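Local coordinates for uncharacterized protein (Desulfovibrio desulfuricans subsp. desulfuricans str. G20, PDB 2Q30) that is of unknown function but adopts the cupin fold, a double-stranded beta-helix barrel, and is found as a two-subunit assembly, at residues A[9-14]-A[60-65]; A[24-29]-A[34-39]; A[66-71]-A[80-85]; A[92-95]-A[99-102]. All blocks are in the same frame, centred on the assembly; numbering follows the deposited sequence.

Interaction 1 (A[9-14]-A[60-65]); sequences HNLLEA and VVLEGE
Leu11 and Leu12 pack on Leu62 and Glu63 mainly through aliphatic carbons; one methyl of Leu12 also lies against a backbone oxygen. No hydrogen bond joins the two segments. Leu12 can be followed outward. Its CB and CG form the stem. CG stands beside the backbone N (chi1 -61°), and the fork opens onto strand 60-63. Leu12 CD1 comes to 3.7 Å from the carbonyl oxygen Leu62 O. Leu12 CD2 lies 3.7 Å from Glu63 CB and 4.2 Å from Leu62 CB. The fork therefore rests on the step between two residues. Leu11 works one place deeper. Its CB is 4.0 Å and its CD1 3.8 Å from Leu62 CD1, so one methyl of Leu62 meets both ends of the Leu11 side chain. The loop that presents these leucines is a type I turn from Asn10 to Glu13. Asn10 ND2 donates to Glu13 OE2 at 2.9 Å, meeting the carboxylate from above its plane. The acidic end of Glu63 turns to another partner, because Glu63 OE1 forms a salt bridge with Arg80 of the second subunit. That subunit also pairs with His9 and Asn10 in an antiparallel ladder, which extends the sheet from one subunit into the other. Within the chain, Leu62 and Glu63 both face Lys101, which makes the end of strand 56-63 a classic beta bulge in the cupin barrel.

Interaction 2 (A[24-29]-A[34-39]); sequences MELVHE and KIVSFT
Val27 and His28 both face Ile35, and this classic beta bulge is the close-packed part of the hairpin. Ile35 O accepts two backbone bonds, from Val27 N at 2.8 Å and from His28 N at 3.0 Å. Ile35 N returns a nearly straight bond (173°) to His28 O. The Ile35 side chain lies over the bulge, with CG2 at 3.9 Å from Val27 CB and CD1 at 4.0 Å from His28 CB. The side chains at the ends are looser. Glu29 and Lys34 lean across each other by their chains, but Glu29 OE2 and Lys34 NZ are 4.5 Å apart, too far for a salt bridge. At the far end the selenomethionine Met24 lies alongside Phe38 in an oblique Met-aromatic contact, with SE 3.8 Å from CE2. Glu25 and Ser37 still exchange two backbone hydrogen bonds. Glu25 and Thr39 meet mainly through water. Two waters donate to Glu25 OE2. One of them also donates to Thr39 OG1, and the other accepts from both Thr39 OG1 and Ser37 OG. Strand 23-29 is the outermost strand of its sheet within the chain. Strand 34-40 lies between it and strand 100-107, where Ile35 packs on Leu103 and Phe38 on Val104.

Interaction 3 (A[66-71]-A[80-85]); sequences GEFVGD and RGAVLV
Phe68 lies flat on Leu84, and this pair makes up most of the contact. Leu84 CB sits over the centre of the ring in a CH-pi contact, 3.5 Å from its centroid and only 6° off the ring normal. The nearest ring carbon is Phe68 CE1, at 3.6 Å from Leu84 CB. The two side chains run antiparallel past one another. Leu84 CG is turned to lie beside its own carbonyl carbon (chi1 175°), which sends the branched end back toward the root of the phenyl group. There Leu84 CD2 is 3.7 Å from Phe68 CD1 and 3.9 Å from Phe68 CB. Ala82 adds a smaller patch, two residues earlier in the strand. Its CB approaches Phe68 CE2 obliquely at 4.0 Å. The strands behind these side chains run 7° from parallel, with their axes 9.0 Å apart, and belong to different sheets of the cupin barrel. Ile59 packs on both Phe68 and Leu84, while Ile76 and Ala78 also touch the ring. The contact is buried and its side chains are apolar, though Phe68 CZ also lies 3.7 Å from backbone Leu84 N. No hydrogen bond crosses it, so the sheets meet here by shape and dispersion, with the ring face as the main surface.

Interaction 4 (A[92-95]-A[99-102]); sequences HGVR and DMKV
Arg95 NH2 is gripped by Asp73 OD1 in a salt bridge and has a second, long and weak pairing with Glu45 OE2. While the guanidinium group is held there, the backbone of Arg95 faces Met100, a selenomethionine. Arg95 O lies 4.0 Å from Met100 SE. The contact spans the inside of the cupin barrel, a double-stranded beta-helix. Strand 92-95 belongs to one sheet and strand 100-102 to the other. Their axes are 9.5 Å apart and their directions differ by 152°, so side chains and not backbone bonds bridge the space. The extended stem of Met100 (chi1 -167°) carries its SE to 4.1 Å from Val94 CG1. The bend at the last torsion (chi3 87°) then turns the terminal methyl CE toward Val94, but its modelled position is too close to that side chain and its exact place is doubtful. Val94 projects from its strand toward this group. CG1 is the branch that does the touching, and it is set anti to the backbone N. Around the contact, Ile59 packs on Val94 and Val102, while Phe40 packs on Met100 and Phe38 on Val102. Val102 makes the lighter touch at the edge of the group, with its CG1 4.5 Å from Val94 CG1.

From the N terminus, the first segment to be reached is 9-14. Interaction 1 closes a loop of 45 residues when strand 56-63 meets it. Interaction 2, a beta hairpin with four residues between its segments, forms wholly within that span. Interactions 3 and 4 follow in series, closing loops of eight and three residues, and no two contacts cross. Interaction 2 is made within the five-stranded sheet. Interaction 1 sets the N-terminal loop against the same sheet. Interactions 3 and 4 each join it to the four-stranded sheet, and their centres are about 7 Å apart. Strand 100-107 lies between strands 34-40 and 56-63, so interaction 4 borders interactions 1 and 2. Interactions 1, 2 and 3 also touch the second subunit.

Interaction 1 (A[9-14]-A[60-65])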
loop_
_atom_site.group_PDB
_atom_site.type_symbol
_atom_site.label_atom_id
_atom_site.label_comp_id
_atom_site.label_asym_id
_atom_site.label_seq_id
_atom_site.Cartn_x
_atom_site.Cartn_y
_atom_site.Cartn_z
ATOM N N HIS A 9 -8.599 -5.339 -5.764
ATOM C CA HIS A 9 -9.582 -4.330 -5.397
ATOM C C HIS A 9 -9.178 -3.034 -6.046
ATOM O O HIS A 9 -8.084 -2.547 -5.807
ATOM C CB HIS A 9 -9.664 -4.142 -3.884
ATOM C CG HIS A 9 -9.718 -5.425 -3.113
ATOM N ND1 HIS A 9 -10.893 -5.937 -2.605
ATOM C CD2 HIS A 9 -8.741 -6.293 -2.753
ATOM C CE1 HIS A 9 -10.640 -7.073 -1.980
ATOM N NE2 HIS A 9 -9.344 -7.314 -2.058
ATOM N N ASN A 10 -10.056 -2.465 -6.869
ATOM C CA ASN A 10 -9.760 -1.223 -7.552
ATOM C C ASN A 10 -10.246 -0.164 -6.600
ATOM O O ASN A 10 -11.364 0.289 -6.696
ATOM C CB ASN A 10 -10.435 -1.185 -8.911
ATOM C CG ASN A 10 -9.847 -2.189 -9.859
ATOM O OD1 ASN A 10 -8.737 -2.677 -9.653
ATOM N ND2 ASN A 10 -10.582 -2.505 -10.898
ATOM N N LEU A 11 -9.366 0.218 -5.685
ATOM C CA LEU A 11 -9.740 1.120 -4.593
ATOM C C LEU A 11 -10.074 2.539 -4.990
ATOM O O LEU A 11 -10.684 3.229 -4.201
ATOM C CB LEU A 11 -8.672 1.130 -3.514
ATOM C CG LEU A 11 -8.337 -0.203 -2.837
ATOM C CD1 LEU A 11 -7.176 0.003 -1.884
ATOM C CD2 LEU A 11 -9.555 -0.749 -2.086
ATOM N N LEU A 12 -9.668 2.986 -6.177
ATOM C CA LEU A 12 -10.040 4.335 -6.669
ATOM C C LEU A 12 -11.142 4.367 -7.737
ATOM O O LEU A 12 -11.482 5.441 -8.275
ATOM C CB LEU A 12 -8.793 5.063 -7.165
ATOM C CG LEU A 12 -7.736 5.280 -6.083
ATOM C CD1 LEU A 12 -6.522 5.927 -6.730
ATOM C CD2 LEU A 12 -8.267 6.160 -4.929
ATOM N N GLU A 13 -11.703 3.200 -8.039
ATOM C CA GLU A 13 -12.725 3.062 -9.046
ATOM C C GLU A 13 -14.020 3.733 -8.608
ATOM O O GLU A 13 -14.721 4.308 -9.436
ATOM C CB GLU A 13 -12.904 1.580 -9.376
ATOM C CG GLU A 13 -13.850 1.258 -10.500
ATOM C CD GLU A 13 -13.800 -0.231 -10.834
ATOM O OE1 GLU A 13 -14.723 -0.957 -10.426
ATOM O OE2 GLU A 13 -12.808 -0.672 -11.447
ATOM N N ALA A 14 -14.338 3.656 -7.322
ATOM C CA ALA A 14 -15.526 4.312 -6.753
ATOM C C ALA A 14 -15.265 4.474 -5.265
ATOM O O ALA A 14 -15.215 3.470 -4.545
ATOM C CB ALA A 14 -16.794 3.469 -7.003
ATOM N N VAL A 60 -0.459 3.984 3.141
ATOM C CA VAL A 60 -0.114 4.425 1.794
ATOM C C VAL A 60 -1.152 5.423 1.301
ATOM O O VAL A 60 -2.330 5.127 1.326
ATOM C CB VAL A 60 -0.085 3.226 0.825
ATOM C CG1 VAL A 60 0.400 3.702 -0.570
ATOM C CG2 VAL A 60 0.834 2.153 1.392
ATOM N N VAL A 61 -0.715 6.600 0.845
ATOM C CA VAL A 61 -1.643 7.608 0.330
ATOM C C VAL A 61 -1.901 7.247 -1.138
ATOM O O VAL A 61 -1.009 7.343 -1.964
ATOM C CB VAL A 61 -1.118 9.062 0.442
ATOM C CG1 VAL A 61 -2.174 10.031 -0.032
ATOM C CG2 VAL A 61 -0.698 9.377 1.894
ATOM N N LEU A 62 -3.129 6.845 -1.426
ATOM C CA LEU A 62 -3.550 6.450 -2.771
ATOM C C LEU A 62 -3.977 7.614 -3.617
ATOM O O LEU A 62 -3.795 7.593 -4.822
ATOM C CB LEU A 62 -4.749 5.525 -2.686
ATOM C CG LEU A 62 -4.628 4.281 -1.827
ATOM C CD1 LEU A 62 -5.995 3.608 -1.778
ATOM C CD2 LEU A 62 -3.550 3.366 -2.381
ATOM N N GLU A 63 -4.655 8.567 -2.998
ATOM C CA GLU A 63 -5.177 9.719 -3.713
ATOM C C GLU A 63 -5.295 10.866 -2.760
ATOM O O GLU A 63 -5.604 10.667 -1.568
ATOM C CB GLU A 63 -6.527 9.355 -4.355
ATOM C CG GLU A 63 -7.325 10.467 -5.078
ATOM C CD GLU A 63 -6.667 11.074 -6.311
ATOM O OE1 GLU A 63 -5.489 10.823 -6.611
ATOM O OE2 GLU A 63 -7.356 11.861 -6.994
ATOM N N GLY A 64 -5.013 12.064 -3.279
ATOM C CA GLY A 64 -5.085 13.284 -2.500
ATOM C C GLY A 64 -3.855 13.523 -1.673
ATOM O O GLY A 64 -2.866 12.778 -1.778
ATOM N N GLU A 65 -3.926 14.582 -0.866
ATOM C CA GLU A 65 -2.825 15.016 -0.009
ATOM C C GLU A 65 -3.314 15.206 1.399
ATOM O O GLU A 65 -4.446 15.654 1.636
ATOM C CB GLU A 65 -2.241 16.376 -0.420
ATOM C CG GLU A 65 -1.220 16.384 -1.555
ATOM C CD GLU A 65 -0.216 17.581 -1.455
ATOM O OE1 GLU A 65 -0.618 18.688 -0.993
ATOM O OE2 GLU A 65 0.974 17.411 -1.842
#

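Interaction 2 (A[24-29]-A[34-39])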
loop_
_atom_site.group_PDB
_atom_site.type_symbol
_atom_site.label_atom_id
_atom_site.label_comp_id
_atom_site.label_asym_id
_atom_site.label_seq_id
_atom_site.Cartn_x
_atom_site.Cartn_y
_atom_site.Cartn_z
HETATM N N MSE A 24 -14.307 4.203 6.814
HETATM C CA MSE A 24 -13.368 3.095 7.013
HETATM C C MSE A 24 -13.948 1.883 6.333
HETATM O O MSE A 24 -15.086 1.546 6.603
HETATM C CB MSE A 24 -13.214 2.799 8.504
HETATM C CG MSE A 24 -12.520 1.466 8.841
HETATM SE SE MSE A 24 -12.105 1.371 10.725
HETATM C CE MSE A 24 -12.021 -0.577 10.922
ATOM N N GLU A 25 -13.169 1.210 5.489
ATOM C CA GLU A 25 -13.651 -0.001 4.783
ATOM C C GLU A 25 -12.630 -1.117 4.883
ATOM O O GLU A 25 -11.471 -0.901 4.605
ATOM C CB GLU A 25 -13.964 0.304 3.309
ATOM C CG GLU A 25 -15.123 1.274 3.104
ATOM C CD GLU A 25 -15.173 1.939 1.713
ATOM O OE1 GLU A 25 -16.201 1.794 1.017
ATOM O OE2 GLU A 25 -14.207 2.642 1.338
ATOM N N LEU A 26 -13.082 -2.310 5.243
ATOM C CA LEU A 26 -12.223 -3.475 5.350
ATOM C C LEU A 26 -11.950 -3.976 3.951
ATOM O O LEU A 26 -12.883 -4.209 3.198
ATOM C CB LEU A 26 -12.900 -4.591 6.142
ATOM C CG LEU A 26 -12.061 -5.851 6.409
ATOM C CD1 LEU A 26 -10.754 -5.507 7.171
ATOM C CD2 LEU A 26 -12.913 -6.816 7.192
ATOM N N VAL A 27 -10.675 -4.109 3.607
ATOM C CA VAL A 27 -10.270 -4.587 2.287
ATOM C C VAL A 27 -9.989 -6.068 2.412
ATOM O O VAL A 27 -10.479 -6.862 1.621
ATOM C CB VAL A 27 -9.075 -3.774 1.738
ATOM C CG1 VAL A 27 -8.523 -4.341 0.405
ATOM C CG2 VAL A 27 -9.497 -2.287 1.590
ATOM N N HIS A 28 -9.199 -6.434 3.406
ATOM C CA HIS A 28 -8.808 -7.822 3.608
ATOM C C HIS A 28 -8.452 -8.068 5.073
ATOM O O HIS A 28 -7.956 -7.163 5.776
ATOM C CB HIS A 28 -7.601 -8.108 2.706
ATOM C CG HIS A 28 -7.093 -9.507 2.769
ATOM N ND1 HIS A 28 -7.664 -10.537 2.053
ATOM C CD2 HIS A 28 -6.054 -10.042 3.442
ATOM C CE1 HIS A 28 -6.995 -11.652 2.281
ATOM N NE2 HIS A 28 -6.017 -11.381 3.126
ATOM N N GLU A 29 -8.747 -9.278 5.535
ATOM C CA GLU A 29 -8.294 -9.689 6.835
ATOM C C GLU A 29 -8.011 -11.198 6.828
ATOM O O GLU A 29 -8.842 -11.989 6.402
ATOM C CB GLU A 29 -9.297 -9.293 7.913
ATOM C CG GLU A 29 -8.754 -9.546 9.299
ATOM C CD GLU A 29 -9.607 -8.987 10.426
ATOM O OE1 GLU A 29 -10.780 -8.583 10.186
ATOM O OE2 GLU A 29 -9.081 -8.996 11.571
ATOM N N LYS A 34 -4.141 -7.359 8.144
ATOM C CA LYS A 34 -5.427 -6.692 8.007
ATOM C C LYS A 34 -5.143 -5.492 7.128
ATOM O O LYS A 34 -4.143 -4.801 7.340
ATOM C CB LYS A 34 -5.991 -6.255 9.360
ATOM C CG LYS A 34 -7.346 -5.554 9.270
ATOM C CD LYS A 34 -7.891 -5.323 10.675
ATOM C CE LYS A 34 -9.254 -4.720 10.685
ATOM N NZ LYS A 34 -9.756 -4.581 12.094
ATOM N N ILE A 35 -5.982 -5.300 6.123
ATOM C CA ILE A 35 -5.853 -4.236 5.165
ATOM C C ILE A 35 -7.172 -3.474 5.213
ATOM O O ILE A 35 -8.239 -4.064 4.966
ATOM C CB ILE A 35 -5.574 -4.772 3.748
ATOM C CG1 ILE A 35 -4.377 -5.718 3.736
ATOM C CG2 ILE A 35 -5.327 -3.611 2.790
ATOM C CD1 ILE A 35 -4.045 -6.335 2.328
ATOM N N VAL A 36 -7.092 -2.179 5.523
ATOM C CA VAL A 36 -8.262 -1.309 5.604
ATOM C C VAL A 36 -7.982 0.043 4.965
ATOM O O VAL A 36 -6.851 0.557 5.028
ATOM C CB VAL A 36 -8.702 -1.100 7.081
ATOM C CG1 VAL A 36 -9.345 -2.355 7.611
ATOM C CG2 VAL A 36 -7.515 -0.666 7.956
ATOM N N SER A 37 -9.008 0.607 4.342
ATOM C CA SER A 37 -8.908 1.894 3.702
ATOM C C SER A 37 -9.653 2.910 4.545
ATOM O O SER A 37 -10.568 2.552 5.300
ATOM C CB SER A 37 -9.452 1.882 2.280
ATOM O OG SER A 37 -10.832 1.660 2.236
ATOM N N PHE A 38 -9.222 4.166 4.411
ATOM C CA PHE A 38 -9.862 5.324 5.053
ATOM C C PHE A 38 -10.031 6.378 3.974
ATOM O O PHE A 38 -9.069 6.695 3.277
ATOM C CB PHE A 38 -9.049 5.835 6.212
ATOM C CG PHE A 38 -8.900 4.850 7.332
ATOM C CD1 PHE A 38 -7.848 3.947 7.353
ATOM C CD2 PHE A 38 -9.808 4.845 8.402
ATOM C CE1 PHE A 38 -7.713 3.042 8.418
ATOM C CE2 PHE A 38 -9.683 3.951 9.444
ATOM C CZ PHE A 38 -8.630 3.055 9.468
ATOM N N THR A 39 -11.267 6.843 3.775
ATOM C CA THR A 39 -11.579 7.832 2.741
ATOM C C THR A 39 -12.060 9.081 3.472
ATOM O O THR A 39 -12.968 9.020 4.310
ATOM C CB THR A 39 -12.622 7.340 1.753
ATOM O OG1 THR A 39 -12.241 6.026 1.273
ATOM C CG2 THR A 39 -12.752 8.333 0.593
HETATM O O HOH W 1 -13.751 4.644 -0.541
HETATM O O HOH W 2 -12.351 3.839 2.825
#

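Interaction 3 (A[66-71]-A[80-85])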
loop_
_atom_site.group_PDB
_atom_site.type_symbol
_atom_site.label_atom_id
_atom_site.label_comp_id
_atom_site.label_asym_id
_atom_site.label_seq_id
_atom_site.Cartn_x
_atom_site.Cartn_y
_atom_site.Cartn_z
ATOM N N GLY A 66 -2.406 14.948 2.326
ATOM C CA GLY A 66 -2.691 15.100 3.727
ATOM C C GLY A 66 -1.429 15.153 4.559
ATOM O O GLY A 66 -0.359 15.587 4.085
ATOM N N GLU A 67 -1.590 14.745 5.810
ATOM C CA GLU A 67 -0.519 14.695 6.794
ATOM C C GLU A 67 -0.621 13.430 7.612
ATOM O O GLU A 67 -1.742 13.005 7.954
ATOM C CB GLU A 67 -0.672 15.860 7.771
ATOM C CG GLU A 67 -0.573 17.173 7.117
ATOM C CD GLU A 67 -0.741 18.327 8.058
ATOM O OE1 GLU A 67 -1.715 18.335 8.834
ATOM O OE2 GLU A 67 0.068 19.250 7.971
ATOM N N PHE A 68 0.530 12.825 7.915
ATOM C CA PHE A 68 0.597 11.736 8.884
ATOM C C PHE A 68 0.767 12.444 10.200
ATOM O O PHE A 68 1.700 13.231 10.360
ATOM C CB PHE A 68 1.791 10.836 8.655
ATOM C CG PHE A 68 1.766 10.156 7.347
ATOM C CD1 PHE A 68 0.708 9.297 7.027
ATOM C CD2 PHE A 68 2.797 10.324 6.440
ATOM C CE1 PHE A 68 0.670 8.639 5.803
ATOM C CE2 PHE A 68 2.778 9.647 5.230
ATOM C CZ PHE A 68 1.713 8.822 4.907
ATOM N N VAL A 69 -0.101 12.154 11.155
ATOM C CA VAL A 69 -0.080 12.835 12.453
ATOM C C VAL A 69 0.454 11.859 13.520
ATOM O O VAL A 69 0.256 10.639 13.423
ATOM C CB VAL A 69 -1.483 13.376 12.800
ATOM C CG1 VAL A 69 -1.458 14.270 14.047
ATOM C CG2 VAL A 69 -2.025 14.160 11.624
ATOM N N GLY A 70 1.156 12.401 14.515
ATOM C CA GLY A 70 1.711 11.592 15.595
ATOM C C GLY A 70 1.545 12.235 16.945
ATOM O O GLY A 70 0.669 13.088 17.147
ATOM N N ASP A 71 2.403 11.789 17.857
ATOM C CA ASP A 71 2.480 12.258 19.229
ATOM C C ASP A 71 2.597 13.797 19.258
ATOM O O ASP A 71 3.411 14.383 18.527
ATOM C CB ASP A 71 3.697 11.560 19.900
ATOM C CG ASP A 71 3.937 11.974 21.341
ATOM O OD1 ASP A 71 2.967 12.221 22.090
ATOM O OD2 ASP A 71 5.130 12.006 21.718
ATOM N N ARG A 80 0.382 12.349 -2.217
ATOM C CA ARG A 80 -0.070 11.125 -2.875
ATOM C C ARG A 80 1.132 10.217 -3.083
ATOM O O ARG A 80 2.207 10.675 -3.458
ATOM C CB ARG A 80 -0.750 11.447 -4.206
ATOM C CG ARG A 80 -1.351 10.228 -4.915
ATOM C CD ARG A 80 -2.079 10.661 -6.183
ATOM N NE ARG A 80 -1.187 11.224 -7.194
ATOM C CZ ARG A 80 -0.397 10.545 -8.043
ATOM N NH1 ARG A 80 -0.329 9.229 -8.043
ATOM N NH2 ARG A 80 0.361 11.220 -8.904
ATOM N N GLY A 81 0.976 8.942 -2.785
ATOM C CA GLY A 81 2.065 8.007 -2.920
ATOM C C GLY A 81 3.012 7.930 -1.732
ATOM O O GLY A 81 3.943 7.137 -1.756
ATOM N N ALA A 82 2.806 8.754 -0.699
ATOM C CA ALA A 82 3.626 8.702 0.504
ATOM C C ALA A 82 3.213 7.493 1.299
ATOM O O ALA A 82 2.044 7.085 1.256
ATOM C CB ALA A 82 3.491 9.980 1.345
ATOM N N VAL A 83 4.184 6.882 1.990
ATOM C CA VAL A 83 3.932 5.731 2.851
ATOM C C VAL A 83 4.551 5.989 4.205
ATOM O O VAL A 83 5.696 6.395 4.268
ATOM C CB VAL A 83 4.463 4.367 2.254
ATOM C CG1 VAL A 83 5.904 4.412 1.939
ATOM C CG2 VAL A 83 4.177 3.208 3.202
ATOM N N LEU A 84 3.767 5.794 5.263
ATOM C CA LEU A 84 4.222 5.906 6.642
ATOM C C LEU A 84 4.370 4.481 7.114
ATOM O O LEU A 84 3.484 3.704 6.833
ATOM C CB LEU A 84 3.150 6.563 7.490
ATOM C CG LEU A 84 3.389 6.671 9.003
ATOM C CD1 LEU A 84 4.465 7.665 9.306
ATOM C CD2 LEU A 84 2.062 7.061 9.643
ATOM N N VAL A 85 5.475 4.148 7.796
ATOM C CA VAL A 85 5.644 2.850 8.444
ATOM C C VAL A 85 5.869 3.124 9.929
ATOM O O VAL A 85 6.709 3.941 10.292
ATOM C CB VAL A 85 6.806 2.002 7.897
ATOM C CG1 VAL A 85 6.727 0.527 8.489
ATOM C CG2 VAL A 85 6.754 1.935 6.387
#

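Interaction 4 (A[92-95]-A[99-102])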
loop_
_atom_site.group_PDB
_atom_site.type_symbol
_atom_site.label_atom_id
_atom_site.label_comp_id
_atom_site.label_asym_id
_atom_site.label_seq_id
_atom_site.Cartn_x
_atom_site.Cartn_y
_atom_site.Cartn_z
ATOM N N HIS A 92 -0.395 7.172 15.884
ATOM C CA HIS A 92 -0.486 7.545 14.472
ATOM C C HIS A 92 -1.900 7.980 14.141
ATOM O O HIS A 92 -2.861 7.464 14.697
ATOM C CB HIS A 92 -0.110 6.372 13.571
ATOM C CG HIS A 92 -0.876 5.121 13.872
ATOM N ND1 HIS A 92 -0.473 4.229 14.840
ATOM C CD2 HIS A 92 -2.030 4.633 13.362
ATOM C CE1 HIS A 92 -1.338 3.232 14.897
ATOM N NE2 HIS A 92 -2.296 3.461 14.019
ATOM N N GLY A 93 -1.994 8.892 13.188
ATOM C CA GLY A 93 -3.255 9.426 12.728
ATOM C C GLY A 93 -3.039 9.994 11.370
ATOM O O GLY A 93 -1.876 10.079 10.888
ATOM N N VAL A 94 -4.140 10.373 10.728
ATOM C CA VAL A 94 -4.080 10.917 9.359
ATOM C C VAL A 94 -5.028 12.094 9.260
ATOM O O VAL A 94 -6.132 11.987 9.745
ATOM C CB VAL A 94 -4.504 9.865 8.331
ATOM C CG1 VAL A 94 -4.513 10.457 6.947
ATOM C CG2 VAL A 94 -3.578 8.641 8.382
ATOM N N ARG A 95 -4.579 13.193 8.647
ATOM C CA ARG A 95 -5.382 14.384 8.427
ATOM C C ARG A 95 -5.410 14.642 6.929
ATOM O O ARG A 95 -4.367 14.646 6.295
ATOM C CB ARG A 95 -4.756 15.551 9.162
ATOM C CG ARG A 95 -5.641 16.763 9.273
ATOM C CD ARG A 95 -4.958 17.789 10.152
ATOM N NE ARG A 95 -4.937 17.320 11.526
ATOM C CZ ARG A 95 -3.947 17.452 12.413
ATOM N NH1 ARG A 95 -2.767 17.990 12.127
ATOM N NH2 ARG A 95 -4.134 16.955 13.613
ATOM N N ASP A 99 -9.463 16.029 -0.491
ATOM C CA ASP A 99 -10.192 14.730 -0.419
ATOM C C ASP A 99 -9.093 13.671 -0.605
ATOM O O ASP A 99 -8.230 13.817 -1.469
ATOM C CB ASP A 99 -11.246 14.578 -1.496
ATOM C CG ASP A 99 -12.418 15.528 -1.330
ATOM O OD1 ASP A 99 -12.550 16.208 -0.301
ATOM O OD2 ASP A 99 -13.246 15.527 -2.242
HETATM N N MSE A 100 -9.122 12.635 0.222
HETATM C CA MSE A 100 -8.003 11.721 0.308
HETATM C C MSE A 100 -8.420 10.313 0.633
HETATM O O MSE A 100 -9.378 10.096 1.383
HETATM C CB MSE A 100 -7.112 12.224 1.433
HETATM C CG MSE A 100 -5.739 11.624 1.532
HETATM SE SE MSE A 100 -4.999 12.073 3.263
HETATM C CE MSE A 100 -5.676 10.666 4.252
ATOM N N LYS A 101 -7.700 9.355 0.059
ATOM C CA LYS A 101 -7.882 7.960 0.412
ATOM C C LYS A 101 -6.521 7.349 0.716
ATOM O O LYS A 101 -5.528 7.585 -0.006
ATOM C CB LYS A 101 -8.652 7.179 -0.639
ATOM C CG LYS A 101 -9.080 5.806 -0.185
ATOM C CD LYS A 101 -10.004 5.138 -1.189
ATOM C CE LYS A 101 -10.504 3.757 -0.730
ATOM N NZ LYS A 101 -11.562 3.234 -1.678
ATOM N N VAL A 102 -6.489 6.575 1.800
ATOM C CA VAL A 102 -5.296 5.844 2.217
ATOM C C VAL A 102 -5.610 4.376 2.438
ATOM O O VAL A 102 -6.751 4.025 2.678
ATOM C CB VAL A 102 -4.641 6.446 3.503
ATOM C CG1 VAL A 102 -4.273 7.906 3.258
ATOM C CG2 VAL A 102 -5.537 6.277 4.727
#